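Local structure of probable hydrolase (Pseudomonas aeruginosa, 3OM8) at residues K27-S33 / H53-Y59; L76-E81 / I105-L110; V143-M149 / R185-A189; Y218-T222 / A244-S248. The protein probably works as a hydrolase of the alpha/beta hydrolase fold, perhaps a 3-oxoadipate enol-lactonase that opens a lactone ring with water. One frame throughout, in Å; residues are numbered along the deposited sequence.

Contact 1 of 4, residues K27-S33 / H53-Y59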
loop_
_atom_site.group_PDB
_atom_site.type_symbol
_atom_site.label_atom_id
_atom_site.label_comp_id
_atom_site.label_asym_id
_atom_site.label_seq_id
_atom_site.Cartn_x
_atom_site.Cartn_y
_atom_site.Cartn_z
ATOM N N LYS B 27 -24.638 -20.097 3.850
ATOM C CA LYS B 27 -23.803 -18.948 3.531
ATOM C C LYS B 27 -22.732 -19.316 2.514
ATOM O O LYS B 27 -22.368 -20.474 2.391
ATOM C CB LYS B 27 -23.196 -18.362 4.805
ATOM C CG LYS B 27 -24.202 -17.550 5.604
ATOM C CD LYS B 27 -23.677 -17.136 6.962
ATOM C CE LYS B 27 -24.763 -16.427 7.758
ATOM N NZ LYS B 27 -24.390 -16.272 9.190
ATOM N N PRO B 28 -22.232 -18.324 1.770
ATOM C CA PRO B 28 -21.243 -18.541 0.707
ATOM C C PRO B 28 -19.960 -19.145 1.264
ATOM O O PRO B 28 -19.577 -18.817 2.389
ATOM C CB PRO B 28 -20.968 -17.130 0.194
ATOM C CG PRO B 28 -22.160 -16.321 0.632
ATOM C CD PRO B 28 -22.541 -16.901 1.955
ATOM N N LEU B 29 -19.302 -19.994 0.481
ATOM C CA LEU B 29 -18.136 -20.747 0.958
ATOM C C LEU B 29 -16.858 -19.933 0.839
ATOM O O LEU B 29 -16.550 -19.386 -0.224
ATOM C CB LEU B 29 -17.998 -22.066 0.185
ATOM C CG LEU B 29 -17.223 -23.281 0.756
ATOM C CD1 LEU B 29 -15.741 -23.049 0.745
ATOM C CD2 LEU B 29 -17.683 -23.655 2.151
ATOM N N LEU B 30 -16.129 -19.839 1.946
ATOM C CA LEU B 30 -14.798 -19.239 1.951
ATOM C C LEU B 30 -13.770 -20.269 2.420
ATOM O O LEU B 30 -13.850 -20.762 3.549
ATOM C CB LEU B 30 -14.760 -18.013 2.863
ATOM C CG LEU B 30 -13.356 -17.479 3.157
ATOM C CD1 LEU B 30 -12.649 -17.064 1.873
ATOM C CD2 LEU B 30 -13.409 -16.325 4.129
ATOM N N ALA B 31 -12.812 -20.593 1.550
ATOM C CA ALA B 31 -11.762 -21.561 1.872
ATOM C C ALA B 31 -10.472 -20.869 2.289
ATOM O O ALA B 31 -10.021 -19.932 1.632
ATOM C CB ALA B 31 -11.508 -22.497 0.693
ATOM N N LEU B 32 -9.890 -21.333 3.390
ATOM C CA LEU B 32 -8.628 -20.803 3.898
ATOM C C LEU B 32 -7.512 -21.817 3.691
ATOM O O LEU B 32 -7.711 -23.010 3.912
ATOM C CB LEU B 32 -8.755 -20.485 5.388
ATOM C CG LEU B 32 -9.969 -19.609 5.720
ATOM C CD1 LEU B 32 -9.954 -19.186 7.176
ATOM C CD2 LEU B 32 -9.970 -18.411 4.817
ATOM N N SER B 33 -6.340 -21.347 3.270
ATOM C CA SER B 33 -5.174 -22.214 3.126
ATOM C C SER B 33 -3.995 -21.653 3.923
ATOM O O SER B 33 -3.720 -20.452 3.864
ATOM C CB SER B 33 -4.810 -22.396 1.651
ATOM O OG SER B 33 -3.675 -23.217 1.506
ATOM N N HIS B 53 -20.533 -14.079 7.986
ATOM C CA HIS B 53 -20.933 -13.888 6.596
ATOM C C HIS B 53 -20.697 -15.111 5.687
ATOM O O HIS B 53 -21.373 -15.279 4.670
ATOM C CB HIS B 53 -20.192 -12.682 6.041
ATOM C CG HIS B 53 -20.292 -11.468 6.914
ATOM N ND1 HIS B 53 -21.278 -10.515 6.756
ATOM C CD2 HIS B 53 -19.533 -11.057 7.958
ATOM C CE1 HIS B 53 -21.117 -9.567 7.663
ATOM N NE2 HIS B 53 -20.067 -9.872 8.404
ATOM N N PHE B 54 -19.745 -15.965 6.045
ATOM C CA PHE B 54 -19.391 -17.073 5.160
ATOM C C PHE B 54 -19.337 -18.412 5.871
ATOM O O PHE B 54 -19.132 -18.470 7.081
ATOM C CB PHE B 54 -18.037 -16.810 4.497
ATOM C CG PHE B 54 -17.955 -15.491 3.787
ATOM C CD1 PHE B 54 -18.463 -15.347 2.506
ATOM C CD2 PHE B 54 -17.375 -14.390 4.404
ATOM C CE1 PHE B 54 -18.405 -14.125 1.850
ATOM C CE2 PHE B 54 -17.306 -13.166 3.757
ATOM C CZ PHE B 54 -17.822 -13.031 2.476
ATOM N N ARG B 55 -19.566 -19.478 5.110
ATOM C CA ARG B 55 -19.234 -20.816 5.564
ATOM C C ARG B 55 -17.745 -20.973 5.328
ATOM O O ARG B 55 -17.277 -20.856 4.195
ATOM C CB ARG B 55 -19.993 -21.857 4.754
ATOM C CG ARG B 55 -20.015 -23.233 5.377
ATOM C CD ARG B 55 -20.671 -24.211 4.442
ATOM N NE ARG B 55 -21.024 -25.453 5.119
ATOM C CZ ARG B 55 -21.358 -26.569 4.485
ATOM N NH1 ARG B 55 -21.674 -27.655 5.173
ATOM N NH2 ARG B 55 -21.371 -26.591 3.157
ATOM N N VAL B 56 -16.997 -21.215 6.400
ATOM C CA VAL B 56 -15.538 -21.284 6.300
ATOM C C VAL B 56 -14.991 -22.715 6.225
ATOM O O VAL B 56 -15.120 -23.497 7.171
ATOM C CB VAL B 56 -14.867 -20.525 7.463
ATOM C CG1 VAL B 56 -13.349 -20.617 7.370
ATOM C CG2 VAL B 56 -15.312 -19.074 7.457
ATOM N N LEU B 57 -14.388 -23.048 5.088
ATOM C CA LEU B 57 -13.686 -24.316 4.926
ATOM C C LEU B 57 -12.226 -24.137 5.298
ATOM O O LEU B 57 -11.538 -23.308 4.705
ATOM C CB LEU B 57 -13.769 -24.806 3.481
ATOM C CG LEU B 57 -12.819 -25.963 3.121
ATOM C CD1 LEU B 57 -13.308 -27.258 3.730
ATOM C CD2 LEU B 57 -12.709 -26.107 1.614
ATOM N N ARG B 58 -11.770 -24.900 6.291
ATOM C CA ARG B 58 -10.361 -24.923 6.694
ATOM C C ARG B 58 -9.797 -26.336 6.532
ATOM O O ARG B 58 -10.530 -27.312 6.670
ATOM C CB ARG B 58 -10.206 -24.475 8.147
ATOM C CG ARG B 58 -10.366 -22.972 8.367
ATOM C CD ARG B 58 -10.067 -22.616 9.803
ATOM N NE ARG B 58 -11.043 -23.189 10.721
ATOM C CZ ARG B 58 -10.888 -23.239 12.041
ATOM N NH1 ARG B 58 -9.787 -22.761 12.602
ATOM N NH2 ARG B 58 -11.832 -23.775 12.799
ATOM N N TYR B 59 -8.504 -26.449 6.235
ATOM C CA TYR B 59 -7.862 -27.761 6.141
ATOM C C TYR B 59 -6.378 -27.683 6.506
ATOM O O TYR B 59 -5.754 -26.619 6.395
ATOM C CB TYR B 59 -8.031 -28.348 4.736
ATOM C CG TYR B 59 -7.176 -27.666 3.687
ATOM C CD1 TYR B 59 -6.067 -28.305 3.151
ATOM C CD2 TYR B 59 -7.463 -26.375 3.248
ATOM C CE1 TYR B 59 -5.277 -27.691 2.192
ATOM C CE2 TYR B 59 -6.675 -25.748 2.294
ATOM C CZ TYR B 59 -5.577 -26.411 1.773
ATOM O OH TYR B 59 -4.773 -25.817 0.826
HETATM O O HOH W 1 -7.202 -23.830 6.550
#

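Contact 2 of 4, residues L76-E81 / I105-L110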
loop_
_atom_site.group_PDB
_atom_site.type_symbol
_atom_site.label_atom_id
_atom_site.label_comp_id
_atom_site.label_asym_id
_atom_site.label_seq_id
_atom_site.Cartn_x
_atom_site.Cartn_y
_atom_site.Cartn_z
ATOM N N LEU B 76 3.577 -27.842 -6.768
ATOM C CA LEU B 76 2.539 -26.841 -6.542
ATOM C C LEU B 76 1.194 -27.374 -7.027
ATOM O O LEU B 76 0.181 -27.271 -6.333
ATOM C CB LEU B 76 2.887 -25.530 -7.256
ATOM C CG LEU B 76 1.909 -24.370 -7.047
ATOM C CD1 LEU B 76 1.657 -24.129 -5.558
ATOM C CD2 LEU B 76 2.423 -23.103 -7.734
ATOM N N ALA B 77 1.206 -27.962 -8.220
ATOM C CA ALA B 77 -0.004 -28.460 -8.858
ATOM C C ALA B 77 -0.740 -29.447 -7.961
ATOM O O ALA B 77 -1.970 -29.447 -7.899
ATOM C CB ALA B 77 0.341 -29.108 -10.197
ATOM N N ARG B 78 0.024 -30.299 -7.280
ATOM C CA ARG B 78 -0.543 -31.285 -6.366
ATOM C C ARG B 78 -1.187 -30.615 -5.154
ATOM O O ARG B 78 -2.240 -31.048 -4.696
ATOM C CB ARG B 78 0.533 -32.274 -5.908
ATOM C CG ARG B 78 0.023 -33.381 -4.994
ATOM C CD ARG B 78 -1.052 -34.238 -5.670
ATOM N NE ARG B 78 -2.362 -34.011 -5.071
ATOM C CZ ARG B 78 -3.479 -34.640 -5.422
ATOM N NH1 ARG B 78 -4.618 -34.347 -4.807
ATOM N NH2 ARG B 78 -3.466 -35.555 -6.382
ATOM N N LEU B 79 -0.551 -29.570 -4.630
ATOM C CA LEU B 79 -1.119 -28.822 -3.507
ATOM C C LEU B 79 -2.422 -28.102 -3.908
ATOM O O LEU B 79 -3.325 -27.916 -3.094
ATOM C CB LEU B 79 -0.107 -27.813 -2.964
ATOM C CG LEU B 79 1.224 -28.361 -2.455
ATOM C CD1 LEU B 79 2.098 -27.222 -1.934
ATOM C CD2 LEU B 79 0.997 -29.405 -1.368
ATOM N N GLY B 80 -2.510 -27.693 -5.167
ATOM C CA GLY B 80 -3.722 -27.086 -5.681
ATOM C C GLY B 80 -4.811 -28.121 -5.885
ATOM O O GLY B 80 -5.980 -27.869 -5.599
ATOM N N GLU B 81 -4.426 -29.295 -6.379
ATOM C CA GLU B 81 -5.385 -30.368 -6.606
ATOM C C GLU B 81 -6.041 -30.821 -5.302
ATOM O O GLU B 81 -7.212 -31.211 -5.286
ATOM C CB GLU B 81 -4.716 -31.548 -7.316
ATOM C CG GLU B 81 -4.473 -31.306 -8.794
ATOM C CD GLU B 81 -5.766 -31.267 -9.599
ATOM O OE1 GLU B 81 -6.733 -31.970 -9.221
ATOM O OE2 GLU B 81 -5.811 -30.536 -10.614
ATOM N N ILE B 105 0.295 -19.068 -2.535
ATOM C CA ILE B 105 0.855 -19.613 -3.770
ATOM C C ILE B 105 -0.134 -20.618 -4.361
ATOM O O ILE B 105 -0.387 -20.631 -5.571
ATOM C CB ILE B 105 2.233 -20.280 -3.551
ATOM C CG1 ILE B 105 3.211 -19.334 -2.842
ATOM C CG2 ILE B 105 2.833 -20.708 -4.880
ATOM C CD1 ILE B 105 4.646 -19.935 -2.696
ATOM N N VAL B 106 -0.706 -21.452 -3.497
ATOM C CA VAL B 106 -1.799 -22.313 -3.916
ATOM C C VAL B 106 -2.927 -21.477 -4.528
ATOM O O VAL B 106 -3.505 -21.842 -5.552
ATOM C CB VAL B 106 -2.327 -23.162 -2.748
ATOM C CG1 VAL B 106 -3.508 -24.012 -3.201
ATOM C CG2 VAL B 106 -1.212 -24.058 -2.203
ATOM N N GLY B 107 -3.223 -20.343 -3.902
ATOM C CA GLY B 107 -4.232 -19.434 -4.416
ATOM C C GLY B 107 -3.954 -18.991 -5.839
ATOM O O GLY B 107 -4.825 -19.072 -6.707
ATOM N N GLN B 108 -2.740 -18.511 -6.087
ATOM C CA GLN B 108 -2.387 -18.047 -7.422
ATOM C C GLN B 108 -2.517 -19.179 -8.441
ATOM O O GLN B 108 -2.984 -18.955 -9.563
ATOM C CB GLN B 108 -0.972 -17.482 -7.434
ATOM C CG GLN B 108 -0.791 -16.246 -6.570
ATOM C CD GLN B 108 0.659 -16.000 -6.235
ATOM O OE1 GLN B 108 1.443 -15.604 -7.092
ATOM N NE2 GLN B 108 1.030 -16.251 -4.984
ATOM N N TRP B 109 -2.119 -20.388 -8.035
ATOM C CA TRP B 109 -2.226 -21.572 -8.885
ATOM C C TRP B 109 -3.677 -21.895 -9.237
ATOM O O TRP B 109 -3.998 -22.149 -10.397
ATOM C CB TRP B 109 -1.567 -22.797 -8.227
ATOM C CG TRP B 109 -1.447 -23.973 -9.157
ATOM C CD1 TRP B 109 -0.383 -24.279 -9.949
ATOM C CD2 TRP B 109 -2.436 -24.987 -9.407
ATOM N NE1 TRP B 109 -0.640 -25.420 -10.671
ATOM C CE2 TRP B 109 -1.894 -25.873 -10.355
ATOM C CE3 TRP B 109 -3.724 -25.231 -8.920
ATOM C CZ2 TRP B 109 -2.592 -26.989 -10.825
ATOM C CZ3 TRP B 109 -4.418 -26.337 -9.389
ATOM C CH2 TRP B 109 -3.851 -27.201 -10.330
ATOM N N LEU B 110 -4.552 -21.898 -8.235
ATOM C CA LEU B 110 -5.961 -22.160 -8.492
ATOM C C LEU B 110 -6.536 -21.130 -9.473
ATOM O O LEU B 110 -7.312 -21.475 -10.364
ATOM C CB LEU B 110 -6.758 -22.173 -7.192
ATOM C CG LEU B 110 -6.398 -23.317 -6.253
ATOM C CD1 LEU B 110 -6.895 -23.056 -4.838
ATOM C CD2 LEU B 110 -6.956 -24.622 -6.797
#

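Contact 3 of 4, residues V143-M149 / R185-A189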
loop_
_atom_site.group_PDB
_atom_site.type_symbol
_atom_site.label_atom_id
_atom_site.label_comp_id
_atom_site.label_asym_id
_atom_site.label_seq_id
_atom_site.Cartn_x
_atom_site.Cartn_y
_atom_site.Cartn_z
ATOM N N VAL B 143 16.535 -29.825 6.943
ATOM C CA VAL B 143 15.398 -30.296 7.733
ATOM C C VAL B 143 15.358 -31.833 7.814
ATOM O O VAL B 143 15.061 -32.394 8.867
ATOM C CB VAL B 143 14.026 -29.712 7.249
ATOM C CG1 VAL B 143 13.607 -30.294 5.900
ATOM C CG2 VAL B 143 12.946 -29.975 8.281
ATOM N N LEU B 144 15.671 -32.512 6.712
ATOM C CA LEU B 144 15.719 -33.983 6.712
ATOM C C LEU B 144 16.744 -34.567 7.692
ATOM O O LEU B 144 16.527 -35.630 8.264
ATOM C CB LEU B 144 15.993 -34.531 5.308
ATOM C CG LEU B 144 14.884 -34.329 4.279
ATOM C CD1 LEU B 144 15.361 -34.794 2.916
ATOM C CD2 LEU B 144 13.622 -35.069 4.698
ATOM N N GLN B 145 17.855 -33.870 7.887
ATOM C CA GLN B 145 18.942 -34.389 8.712
ATOM C C GLN B 145 18.850 -33.991 10.184
ATOM O O GLN B 145 19.622 -34.471 10.998
ATOM C CB GLN B 145 20.289 -33.960 8.130
ATOM C CG GLN B 145 20.560 -34.599 6.793
ATOM C CD GLN B 145 20.634 -36.116 6.916
ATOM O OE1 GLN B 145 21.096 -36.635 7.931
ATOM N NE2 GLN B 145 20.172 -36.830 5.892
ATOM N N ALA B 146 17.902 -33.125 10.530
ATOM C CA ALA B 146 17.827 -32.600 11.890
ATOM C C ALA B 146 17.543 -33.669 12.933
ATOM O O ALA B 146 16.797 -34.615 12.682
ATOM C CB ALA B 146 16.778 -31.518 11.975
ATOM N N GLU B 147 18.129 -33.511 14.115
ATOM C CA GLU B 147 17.778 -34.391 15.223
ATOM C C GLU B 147 16.288 -34.186 15.493
ATOM O O GLU B 147 15.499 -35.125 15.384
ATOM C CB GLU B 147 18.614 -34.091 16.470
ATOM C CG GLU B 147 19.194 -35.320 17.152
ATOM C CD GLU B 147 20.457 -35.831 16.465
ATOM O OE1 GLU B 147 21.347 -35.007 16.159
ATOM O OE2 GLU B 147 20.564 -37.056 16.232
ATOM N N ASP B 148 15.908 -32.951 15.818
ATOM C CA ASP B 148 14.494 -32.590 15.993
ATOM C C ASP B 148 14.157 -31.247 15.324
ATOM O O ASP B 148 15.034 -30.595 14.758
ATOM C CB ASP B 148 14.130 -32.546 17.478
ATOM C CG ASP B 148 14.915 -31.491 18.239
ATOM O OD1 ASP B 148 15.198 -31.715 19.435
ATOM O OD2 ASP B 148 15.253 -30.441 17.646
HETATM N N MSE B 149 12.892 -30.833 15.399
HETATM C CA MSE B 149 12.456 -29.599 14.744
HETATM C C MSE B 149 12.741 -28.300 15.527
HETATM O O MSE B 149 12.286 -27.232 15.129
HETATM C CB MSE B 149 10.969 -29.675 14.371
HETATM C CG MSE B 149 10.612 -30.734 13.325
HETATM SE SE MSE B 149 11.538 -30.564 11.603
HETATM C CE MSE B 149 13.186 -31.526 12.054
ATOM N N ARG B 185 8.995 -33.673 9.213
ATOM C CA ARG B 185 10.036 -33.096 8.375
ATOM C C ARG B 185 9.773 -33.292 6.894
ATOM O O ARG B 185 10.312 -32.557 6.069
ATOM C CB ARG B 185 11.407 -33.665 8.740
ATOM C CG ARG B 185 11.604 -35.134 8.374
ATOM C CD ARG B 185 12.889 -35.663 9.000
ATOM N NE ARG B 185 12.892 -35.494 10.450
ATOM C CZ ARG B 185 13.992 -35.444 11.192
ATOM N NH1 ARG B 185 15.179 -35.545 10.618
ATOM N NH2 ARG B 185 13.906 -35.287 12.507
ATOM N N HIS B 186 8.963 -34.291 6.554
ATOM C CA HIS B 186 8.652 -34.554 5.153
ATOM C C HIS B 186 7.595 -33.583 4.611
ATOM O O HIS B 186 7.578 -33.272 3.420
ATOM C CB HIS B 186 8.233 -36.013 4.950
ATOM C CG HIS B 186 9.336 -36.989 5.227
ATOM N ND1 HIS B 186 10.289 -37.317 4.288
ATOM C CD2 HIS B 186 9.663 -37.670 6.350
ATOM C CE1 HIS B 186 11.153 -38.163 4.817
ATOM N NE2 HIS B 186 10.794 -38.396 6.067
ATOM N N GLY B 187 6.710 -33.118 5.487
ATOM C CA GLY B 187 5.773 -32.066 5.122
ATOM C C GLY B 187 6.521 -30.796 4.739
ATOM O O GLY B 187 6.277 -30.210 3.682
ATOM N N LEU B 188 7.444 -30.383 5.601
ATOM C CA LEU B 188 8.314 -29.244 5.332
ATOM C C LEU B 188 9.146 -29.435 4.063
ATOM O O LEU B 188 9.156 -28.580 3.177
ATOM C CB LEU B 188 9.252 -29.009 6.513
ATOM C CG LEU B 188 8.587 -28.689 7.847
ATOM C CD1 LEU B 188 9.644 -28.384 8.893
ATOM C CD2 LEU B 188 7.666 -27.508 7.669
ATOM N N ALA B 189 9.858 -30.552 3.987
ATOM C CA ALA B 189 10.718 -30.830 2.842
ATOM C C ALA B 189 9.917 -30.836 1.548
ATOM O O ALA B 189 10.337 -30.259 0.552
ATOM C CB ALA B 189 11.471 -32.168 3.031
#

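Contact 4 of 4, residues Y218-T222 / A244-S248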
loop_
_atom_site.group_PDB
_atom_site.type_symbol
_atom_site.label_atom_id
_atom_site.label_comp_id
_atom_site.label_asym_id
_atom_site.label_seq_id
_atom_site.Cartn_x
_atom_site.Cartn_y
_atom_site.Cartn_z
ATOM N N TYR B 218 7.273 -5.280 6.966
ATOM C CA TYR B 218 8.521 -5.775 7.548
ATOM C C TYR B 218 8.772 -7.282 7.304
ATOM O O TYR B 218 9.549 -7.934 8.011
ATOM C CB TYR B 218 8.545 -5.460 9.038
ATOM C CG TYR B 218 8.273 -4.002 9.358
ATOM C CD1 TYR B 218 9.222 -3.021 9.085
ATOM C CD2 TYR B 218 7.087 -3.614 9.953
ATOM C CE1 TYR B 218 8.994 -1.700 9.380
ATOM C CE2 TYR B 218 6.837 -2.272 10.257
ATOM C CZ TYR B 218 7.796 -1.323 9.962
ATOM O OH TYR B 218 7.578 0.002 10.259
ATOM N N ASP B 219 8.117 -7.813 6.281
ATOM C CA ASP B 219 8.141 -9.236 5.984
ATOM C C ASP B 219 9.449 -9.579 5.276
ATOM O O ASP B 219 9.761 -8.994 4.231
ATOM C CB ASP B 219 6.949 -9.564 5.081
ATOM C CG ASP B 219 6.570 -11.028 5.106
ATOM O OD1 ASP B 219 7.423 -11.854 5.464
ATOM O OD2 ASP B 219 5.417 -11.350 4.752
ATOM N N THR B 220 10.211 -10.510 5.853
ATOM C CA THR B 220 11.449 -11.023 5.241
ATOM C C THR B 220 11.253 -12.358 4.532
ATOM O O THR B 220 12.018 -12.701 3.640
ATOM C CB THR B 220 12.575 -11.213 6.270
ATOM O OG1 THR B 220 12.007 -11.576 7.535
ATOM C CG2 THR B 220 13.363 -9.929 6.422
ATOM N N VAL B 221 10.243 -13.114 4.940
ATOM C CA VAL B 221 9.875 -14.330 4.221
ATOM C C VAL B 221 9.312 -13.981 2.836
ATOM O O VAL B 221 9.921 -14.276 1.808
ATOM C CB VAL B 221 8.842 -15.149 5.014
ATOM C CG1 VAL B 221 8.486 -16.423 4.265
ATOM C CG2 VAL B 221 9.377 -15.475 6.399
ATOM N N THR B 222 8.146 -13.340 2.818
ATOM C CA THR B 222 7.540 -12.856 1.584
ATOM C C THR B 222 7.543 -11.325 1.613
ATOM O O THR B 222 6.622 -10.702 2.153
ATOM C CB THR B 222 6.100 -13.374 1.424
ATOM O OG1 THR B 222 5.418 -13.265 2.678
ATOM C CG2 THR B 222 6.097 -14.835 1.006
ATOM N N ALA B 244 3.097 -5.045 9.424
ATOM C CA ALA B 244 3.340 -6.371 9.988
ATOM C C ALA B 244 4.606 -7.009 9.441
ATOM O O ALA B 244 5.196 -6.532 8.467
ATOM C CB ALA B 244 2.158 -7.288 9.716
ATOM N N VAL B 245 4.998 -8.108 10.083
ATOM C CA VAL B 245 6.071 -8.973 9.601
ATOM C C VAL B 245 5.515 -10.037 8.648
ATOM O O VAL B 245 5.401 -9.777 7.459
ATOM C CB VAL B 245 6.852 -9.603 10.756
ATOM C CG1 VAL B 245 8.042 -10.388 10.221
ATOM C CG2 VAL B 245 7.319 -8.512 11.721
ATOM N N HIS B 246 5.145 -11.217 9.138
ATOM C CA HIS B 246 4.691 -12.257 8.202
ATOM C C HIS B 246 3.291 -12.842 8.433
ATOM O O HIS B 246 2.601 -13.187 7.476
ATOM C CB HIS B 246 5.724 -13.384 8.056
ATOM C CG HIS B 246 5.368 -14.395 7.007
ATOM N ND1 HIS B 246 5.283 -14.080 5.668
ATOM C CD2 HIS B 246 5.083 -15.717 7.101
ATOM C CE1 HIS B 246 4.950 -15.159 4.981
ATOM N NE2 HIS B 246 4.825 -16.167 5.828
ATOM N N LEU B 247 2.876 -12.975 9.685
ATOM C CA LEU B 247 1.538 -13.480 9.968
ATOM C C LEU B 247 0.647 -12.296 10.335
ATOM O O LEU B 247 0.317 -12.078 11.504
ATOM C CB LEU B 247 1.562 -14.514 11.092
ATOM C CG LEU B 247 2.400 -15.788 10.874
ATOM C CD1 LEU B 247 2.695 -16.440 12.196
ATOM C CD2 LEU B 247 1.712 -16.772 9.945
ATOM N N SER B 248 0.252 -11.532 9.325
ATOM C CA SER B 248 -0.412 -10.251 9.576
ATOM C C SER B 248 -1.791 -10.416 10.222
ATOM O O SER B 248 -2.226 -9.543 10.960
ATOM C CB SER B 248 -0.455 -9.402 8.307
ATOM O OG SER B 248 -1.070 -10.094 7.241
#

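Contact 1 of 4, residues K27-S33 / H53-Y59
Strands 29-33 and 55-59 run parallel, their axes 4.6 Å apart at closest and 25° apart in direction. Four backbone bonds hold the ladder from Pro-28 to Leu-57. Arg-55 N donates to Pro-28 O (2.8 Å), Leu-30 N to Arg-55 O (2.7 Å), Leu-57 N to Leu-30 O (2.8 Å) and Leu-32 N to Leu-57 O (2.9 Å). Proline suits the entry to the strand: it has no N-H to give, and here its carbonyl accepts the bond from Arg-55 N. At the far end the ladder opens and a water takes over, lying 2.8 Å from Leu-32 O and accepting from Tyr-59 N at 2.9 Å. Beyond it, Ser-33 OG and Tyr-59 OH share a hydrogen bond of 2.9 Å. Leu-29, Ala-31 and Ser-33 turn their backbone groups the other way, to strand 95-100, so strand 29-33 is bonded on both edges. Two charged ends are settled outside the pair: Lys-27 NZ bonds to Arg-52 O, and Arg-58, though buried, forms salt bridges with Asp-44 and Asp-22. Apolar side chains pack on both faces. Leu-29 CD1 meets Leu-57 CB at 3.8 Å on one, while on the other Leu-32 CD1 lies 3.7 Å from Val-56 CG1, both residues touching Leu-50 of helix 47-51. That helix links the two strands, and the whole is a beta-alpha-beta crossover in the central sheet of the alpha/beta hydrolase fold.

Contact 2 of 4, residues L76-E81 / I105-L110
In this part of the alpha/beta hydrolase fold, helix 102-113, which follows the probable nucleophile elbow, packs on helix 76-90 in a knobs-into-holes manner. The two short segments cross at -83° with their axes 9.1 Å apart. The knob is Trp-109, which loses more surface than any other residue of the contact. It sits among Leu-76, Ala-77, Gly-80 and Glu-81, residues of successive turns of the facing helix, and a broad flat ring suits such a hole because it can cover all four at once. Gly-80 makes the room. Its CA lies 3.7 Å from Trp-109 CE3, and an ideal CB there would come within 2.2 Å of that same atom, so any side chain would collide with the ring. Val-106 also meets this bare backbone, its CG1 standing 4.0 Å from Gly-80 CA. Leu-76, at the start of its helix, points toward the partner and is long enough to bridge two of its turns: its CG touches Trp-109 CD1 at 3.7 Å, while its CD1 reaches Ile-105 CG2, also at 3.7 Å. Val-106 and Leu-110 carry the apolar surface on to Phe-97 of strand 95-100, tying the helices to the sheet. At the far rim of the indole, Glu-81 OE2 approaches Trp-109 CH2 edge-on, 3.9 Å away.

Contact 3 of 4, residues V143-M149 / R185-A189
Val-143, in the last turn of helix 134-145, begins the contact with a branched apolar surface: its CG2 lies 3.7 Å from Leu-188 CD1, and its CG1 is 4.0 Å from Ala-189 CB. Leu-144 adds CD2, 4.0 Å from the same Ala-189 CB, and its carbonyl accepts from Arg-185 (NH1 to O, 2.7 Å). Past the helix end the chain curls round the guanidinium. Ala-146 O takes bonds from both Arg-185 NH1 (2.8 Å) and Arg-185 NH2 (3.0 Å), and Glu-147 O takes one from Arg-185 NH2 at 3.3 Å. Asp-148 turns away, its OD2 bonding to Ser-150 N. Selenomethionine Met-149, N-cap of helix 150-160, lays its flexible end over one guanidinium face, Met-149 CE being 3.9 Å from Arg-185 NH2. These helices belong to the insertion between strands 118-124 and 211-216, consistent with the family's lid. Arginine's planar head with several N-H donors thus secures a helix end through backbone carbonyls, not through carboxylates, so the tie depends on the path of the main chain.

Contact 4 of 4, residues Y218-T222 / A244-S248
His-246 and Asp-219 face each other from two loops, and their rotamers bring them together. Both have chi1 in the t well, His-246 at -174° and Asp-219 at -159°, which extends each side chain so that His-246 ND1 donates to Asp-219 OD2 at 2.9 Å with a nearly straight N-H line; a second, weak bond goes to Asp-219 OD1 at 3.1 Å. Thr-222, chi1 43° (p), turns its hydroxyl inward: OG1 donates to Asp-219 OD2 (2.8 Å), while its backbone N makes a weak bond to Asp-219 OD1 (3.1 Å). The carboxylate is thereby held from both the imidazole and its own loop. Val-221 covers one face of the imidazole in a CH-pi contact, its CB 3.9 Å from the centroid of the His-246 ring; valine suits this place because it branches at CB and so offers a compact, wholly apolar surface there. Tyr-218 uses its backbone: N donates to Ala-244 O at 2.9 Å, while CB packs 4.2 Å from Val-245 CG2. With NE2 weakly bonded to Ser-101 OG, this geometry is consistent with the Ser-His-Asp catalytic triad of the fold. The loops follow the neighbouring parallel strands 211-216 and 238-242 and lead into helices 224-233 and 248-251, while Trp-160 of helix 150-160 brings its ring against His-246.

In the fold
Contacts 1, 2 and 4 all reach the probable active site. Contact 1 touches the probable nucleophile elbow through the side chain of Ser-33 and contact 2 through that of Val-106, while contact 4 supplies His-246 and Asp-219 of the likely triad. Contacts 1 and 2 have centres about 17 Å apart and nearest atoms about 4 Å apart; contact 4 lies across the chain's centre from both, its centre about 24 Å and 21 Å away. Contact 3, in the probable lid, is about 31 Å from contact 1, centre to centre. Bound MES about 4 Å from the Leu-76 side chain, and ethanediol about 4 Å from that of Val-221, may mark pockets, though probably from the crystallisation liquor.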